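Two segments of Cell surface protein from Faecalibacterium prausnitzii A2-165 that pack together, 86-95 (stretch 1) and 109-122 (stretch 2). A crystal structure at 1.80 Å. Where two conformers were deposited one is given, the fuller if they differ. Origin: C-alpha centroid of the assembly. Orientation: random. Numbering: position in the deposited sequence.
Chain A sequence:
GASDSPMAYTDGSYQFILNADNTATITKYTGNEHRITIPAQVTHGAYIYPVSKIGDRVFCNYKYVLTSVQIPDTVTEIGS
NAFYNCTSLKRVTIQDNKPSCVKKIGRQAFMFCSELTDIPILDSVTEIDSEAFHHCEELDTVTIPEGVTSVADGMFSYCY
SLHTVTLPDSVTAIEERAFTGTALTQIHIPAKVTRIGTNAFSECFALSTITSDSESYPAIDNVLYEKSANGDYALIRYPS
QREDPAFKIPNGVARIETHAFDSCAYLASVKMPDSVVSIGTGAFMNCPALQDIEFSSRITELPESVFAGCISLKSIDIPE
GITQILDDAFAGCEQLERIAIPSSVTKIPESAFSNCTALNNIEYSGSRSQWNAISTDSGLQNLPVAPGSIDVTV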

# COMPACT_ATOMS: atom_id res chain seq x y z
N CYS A 86 12.58 -13.08 -7.94
CA CYS A 86 14.04 -13.31 -7.93
C CYS A 86 14.46 -12.86 -6.53
O CYS A 86 14.89 -11.72 -6.30
CB CYS A 86 14.72 -12.54 -9.05
SG CYS A 86 14.39 -13.24 -10.69
N THR A 87 14.22 -13.74 -5.57
CA THR A 87 14.23 -13.40 -4.14
C THR A 87 15.62 -13.24 -3.53
O THR A 87 15.69 -12.80 -2.38
CB THR A 87 13.41 -14.42 -3.33
OG1 THR A 87 14.00 -15.69 -3.51
CG2 THR A 87 11.95 -14.52 -3.81
N SER A 88 16.70 -13.54 -4.26
CA SER A 88 18.04 -13.30 -3.72
C SER A 88 18.77 -12.23 -4.55
O SER A 88 19.95 -11.95 -4.32
CB SER A 88 18.84 -14.61 -3.66
OG SER A 88 18.38 -15.41 -2.58
N LEU A 89 18.07 -11.66 -5.54
CA LEU A 89 18.64 -10.63 -6.41
C LEU A 89 18.98 -9.39 -5.55
O LEU A 89 18.08 -8.81 -4.93
CB LEU A 89 17.68 -10.29 -7.55
CG LEU A 89 18.08 -9.13 -8.50
CD1 LEU A 89 19.37 -9.46 -9.28
CD2 LEU A 89 16.94 -8.85 -9.53
N LYS A 90 20.27 -9.04 -5.48
CA LYS A 90 20.75 -7.92 -4.63
C LYS A 90 20.81 -6.59 -5.36
O LYS A 90 20.60 -5.54 -4.74
CB LYS A 90 22.19 -8.19 -4.12
CG LYS A 90 22.42 -9.47 -3.31
CD LYS A 90 21.61 -9.47 -2.04
CE LYS A 90 22.08 -10.51 -1.03
NZ LYS A 90 21.23 -10.46 0.21
N ARG A 91 21.18 -6.63 -6.64
CA ARG A 91 21.42 -5.40 -7.39
C ARG A 91 21.10 -5.53 -8.86
O ARG A 91 21.29 -6.60 -9.46
CB ARG A 91 22.91 -4.97 -7.23
CG ARG A 91 23.96 -5.91 -7.88
CD ARG A 91 25.39 -5.70 -7.39
NE ARG A 91 25.49 -5.93 -5.94
CZ ARG A 91 25.64 -7.12 -5.37
NH1 ARG A 91 25.79 -8.21 -6.10
NH2 ARG A 91 25.65 -7.23 -4.05
N VAL A 92 20.65 -4.43 -9.44
CA VAL A 92 20.35 -4.31 -10.86
C VAL A 92 21.15 -3.09 -11.27
O VAL A 92 20.78 -1.99 -10.86
CB VAL A 92 18.83 -4.19 -11.13
CG1 VAL A 92 18.59 -3.99 -12.62
CG2 VAL A 92 18.10 -5.45 -10.66
N THR A 93 22.27 -3.28 -12.00
CA THR A 93 23.12 -2.14 -12.35
C THR A 93 23.22 -1.90 -13.86
O THR A 93 22.77 -2.71 -14.65
CB THR A 93 24.54 -2.37 -11.81
OG1 THR A 93 25.08 -3.56 -12.38
CG2 THR A 93 24.58 -2.40 -10.27
N ILE A 94 23.84 -0.78 -14.25
CA ILE A 94 24.03 -0.47 -15.67
C ILE A 94 25.43 -0.85 -16.04
O ILE A 94 26.37 -0.49 -15.33
CB ILE A 94 23.71 1.02 -16.01
CG1 ILE A 94 22.31 1.47 -15.46
CG2 ILE A 94 23.81 1.26 -17.54
CD1 ILE A 94 21.08 0.72 -16.05
N GLN A 95 25.59 -1.52 -17.17
CA GLN A 95 26.89 -1.92 -17.69
C GLN A 95 27.81 -0.72 -17.78
O GLN A 95 27.39 0.36 -18.22
CB GLN A 95 26.73 -2.59 -19.07
CG GLN A 95 28.04 -3.17 -19.63
CD GLN A 95 27.87 -3.87 -20.97
OE1 GLN A 95 26.77 -4.30 -21.35
NE2 GLN A 95 28.96 -4.02 -21.70
N ALA A 109 7.44 -5.85 -12.19
CA ALA A 109 8.78 -6.15 -12.76
C ALA A 109 9.76 -6.68 -11.71
O ALA A 109 10.53 -7.59 -12.02
CB ALA A 109 9.36 -4.94 -13.46
N PHE A 110 9.69 -6.17 -10.47
CA PHE A 110 10.59 -6.63 -9.41
C PHE A 110 9.79 -7.09 -8.21
O PHE A 110 10.29 -7.09 -7.08
CB PHE A 110 11.58 -5.50 -9.02
CG PHE A 110 12.47 -5.13 -10.18
CD1 PHE A 110 13.65 -5.85 -10.42
CD2 PHE A 110 12.14 -4.09 -11.04
CE1 PHE A 110 14.47 -5.52 -11.50
CE2 PHE A 110 12.96 -3.76 -12.12
CZ PHE A 110 14.11 -4.50 -12.36
N MSE A 111 8.53 -7.50 -8.44
CA MSE A 111 7.73 -7.98 -7.31
C MSE A 111 8.36 -9.21 -6.66
O MSE A 111 8.86 -10.08 -7.36
CB MSE A 111 6.30 -8.30 -7.77
CG MSE A 111 5.43 -8.88 -6.67
SE MSE A 111 3.59 -8.63 -7.27
CE MSE A 111 2.66 -9.66 -5.86
N PHE A 112 8.39 -9.23 -5.30
CA PHE A 112 8.98 -10.29 -4.48
C PHE A 112 10.51 -10.35 -4.56
O PHE A 112 11.09 -11.33 -4.06
CB PHE A 112 8.39 -11.70 -4.78
CG PHE A 112 6.92 -11.85 -4.45
CD1 PHE A 112 6.44 -11.54 -3.18
CD2 PHE A 112 6.03 -12.35 -5.40
CE1 PHE A 112 5.08 -11.69 -2.87
CE2 PHE A 112 4.68 -12.54 -5.08
CZ PHE A 112 4.22 -12.22 -3.82
N CYS A 113 11.19 -9.29 -5.07
CA CYS A 113 12.67 -9.24 -5.02
C CYS A 113 13.02 -8.67 -3.66
O CYS A 113 13.44 -7.52 -3.52
CB CYS A 113 13.23 -8.39 -6.17
SG CYS A 113 12.96 -9.14 -7.80
N SER A 114 12.83 -9.52 -2.63
CA SER A 114 12.91 -9.12 -1.23
C SER A 114 14.34 -8.86 -0.72
O SER A 114 14.48 -8.36 0.40
CB SER A 114 12.19 -10.14 -0.34
OG SER A 114 12.86 -11.38 -0.32
N GLU A 115 15.38 -9.08 -1.54
CA GLU A 115 16.76 -8.78 -1.12
C GLU A 115 17.37 -7.67 -1.97
O GLU A 115 18.54 -7.30 -1.76
CB GLU A 115 17.65 -10.04 -1.13
CG GLU A 115 17.24 -10.93 0.02
CD GLU A 115 18.13 -12.11 0.36
OE1 GLU A 115 19.14 -12.32 -0.35
OE2 GLU A 115 17.87 -12.76 1.39
N LEU A 116 16.57 -7.10 -2.88
CA LEU A 116 17.03 -6.08 -3.82
C LEU A 116 17.28 -4.75 -3.09
O LEU A 116 16.40 -4.26 -2.40
CB LEU A 116 15.98 -5.93 -4.94
CG LEU A 116 16.25 -4.88 -6.01
CD1 LEU A 116 17.56 -5.21 -6.84
CD2 LEU A 116 15.03 -4.75 -6.92
N THR A 117 18.51 -4.24 -3.15
CA THR A 117 18.87 -2.99 -2.46
C THR A 117 19.33 -1.88 -3.42
O THR A 117 19.15 -0.70 -3.10
CB THR A 117 19.97 -3.22 -1.41
OG1 THR A 117 21.12 -3.81 -2.03
CG2 THR A 117 19.51 -4.10 -0.26
N ASP A 118 19.94 -2.25 -4.55
CA ASP A 118 20.50 -1.28 -5.50
C ASP A 118 19.72 -1.29 -6.79
O ASP A 118 19.76 -2.28 -7.53
CB ASP A 118 21.99 -1.60 -5.77
CG ASP A 118 22.88 -1.61 -4.55
OD1 ASP A 118 22.48 -1.04 -3.50
OD2 ASP A 118 23.99 -2.17 -4.63
N ILE A 119 18.99 -0.19 -7.07
CA ILE A 119 18.19 -0.07 -8.29
C ILE A 119 18.46 1.27 -9.05
O ILE A 119 17.53 2.06 -9.20
CB ILE A 119 16.67 -0.26 -8.01
CG1 ILE A 119 16.17 0.58 -6.82
CG2 ILE A 119 16.33 -1.71 -7.87
CD1 ILE A 119 14.60 0.82 -6.77
N PRO A 120 19.66 1.48 -9.65
CA PRO A 120 19.87 2.73 -10.45
C PRO A 120 19.00 2.87 -11.70
O PRO A 120 18.94 3.95 -12.28
CB PRO A 120 21.33 2.62 -10.88
CG PRO A 120 21.64 1.12 -10.84
CD PRO A 120 20.89 0.67 -9.61
N ILE A 121 18.32 1.82 -12.12
CA ILE A 121 17.44 1.82 -13.29
C ILE A 121 16.27 2.85 -13.14
O ILE A 121 15.60 3.17 -14.12
CB ILE A 121 16.89 0.40 -13.57
CG1 ILE A 121 16.18 -0.16 -12.34
CG2 ILE A 121 18.02 -0.53 -14.03
CD1 ILE A 121 15.13 -1.11 -12.63
N LEU A 122 16.04 3.38 -11.92
CA LEU A 122 14.96 4.33 -11.63
C LEU A 122 15.31 5.79 -11.98
O LEU A 122 14.42 6.63 -12.09
CB LEU A 122 14.66 4.22 -10.13
CG LEU A 122 13.21 4.03 -9.73
CD1 LEU A 122 12.58 2.83 -10.40
CD2 LEU A 122 13.11 3.91 -8.26
O HOH W 1 19.88 -14.87 -0.32
O HOH W 2 20.12 -7.68 0.37

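The strongest polar link between the two stretches is the salt bridge from K90 NZ to E115 OE1, 2.9 Å long. K90 points its CA-to-CB bond away from stretch 2, but its side chain turns back through two m rotamers (chi1 -58°, chi2 -62°) and then runs extended, so that the ammonium reaches the carboxylate. E115 points toward stretch 1, and its long side chain lies across the turn formed by C86 to L89, with CG 3.4 Å from T87 O. One water donates to E115 OE1 at 2.7 Å and is hydrogen-bonded to S88 OG at 2.8 Å; the other accepts from K90 NZ at 3.0 Å and donates to E115 O at 2.7 Å, bridging the lysine to the glutamate backbone.

T117 N donates to K90 O at 2.9 Å in an almost straight bond (176°), and D118 N adds a weak bond to K90 O at 3.4 Å, so one carbonyl receives two successive amides. Two residues on in stretch 1, V92 N donates to D118 O at 3.0 Å. These bonds flank R91, whose backbone forms a single beta bridge with that of D118; R91 CA also makes a CA-H...O contact with D118 O at 3.5 Å. The two side chains run alongside each other, R91 CB lying 3.8 Å from D118 CB. Their charges are complementary but stay beyond salt-bridge range, with R91 NE 4.3 Å from D118 OD2, which sits at the edge of the guanidinium.

Beneath this polar layer, V92 is the apolar hub, and its two methyls divide the packing. V92 CG2 meets F110 CE1 at 3.7 Å and L116 CD1 at 3.9 Å, while V92 CG1 meets I121 CG2 at 3.8 Å. A compact branched residue suits this buried site because it can touch several neighbours at once. I94 extends the layer, its CD1 reaching I121 CG2 at 3.9 Å. P120 points toward stretch 1 and packs tightly on the strand, with its CD 2.9 Å from V92 O and its CG 3.9 Å from T93 CA.

At the other end, two type I turns, C86 to L89 and C113 to L116, lie together. Their buried cysteines and leucines point sideways and pack next to one another: C86 CB is 4.0 Å from C113 SG, and L89 CG is 4.3 Å from L116 CD1. Altogether, the contact buries 829 Å², summed over both stretches.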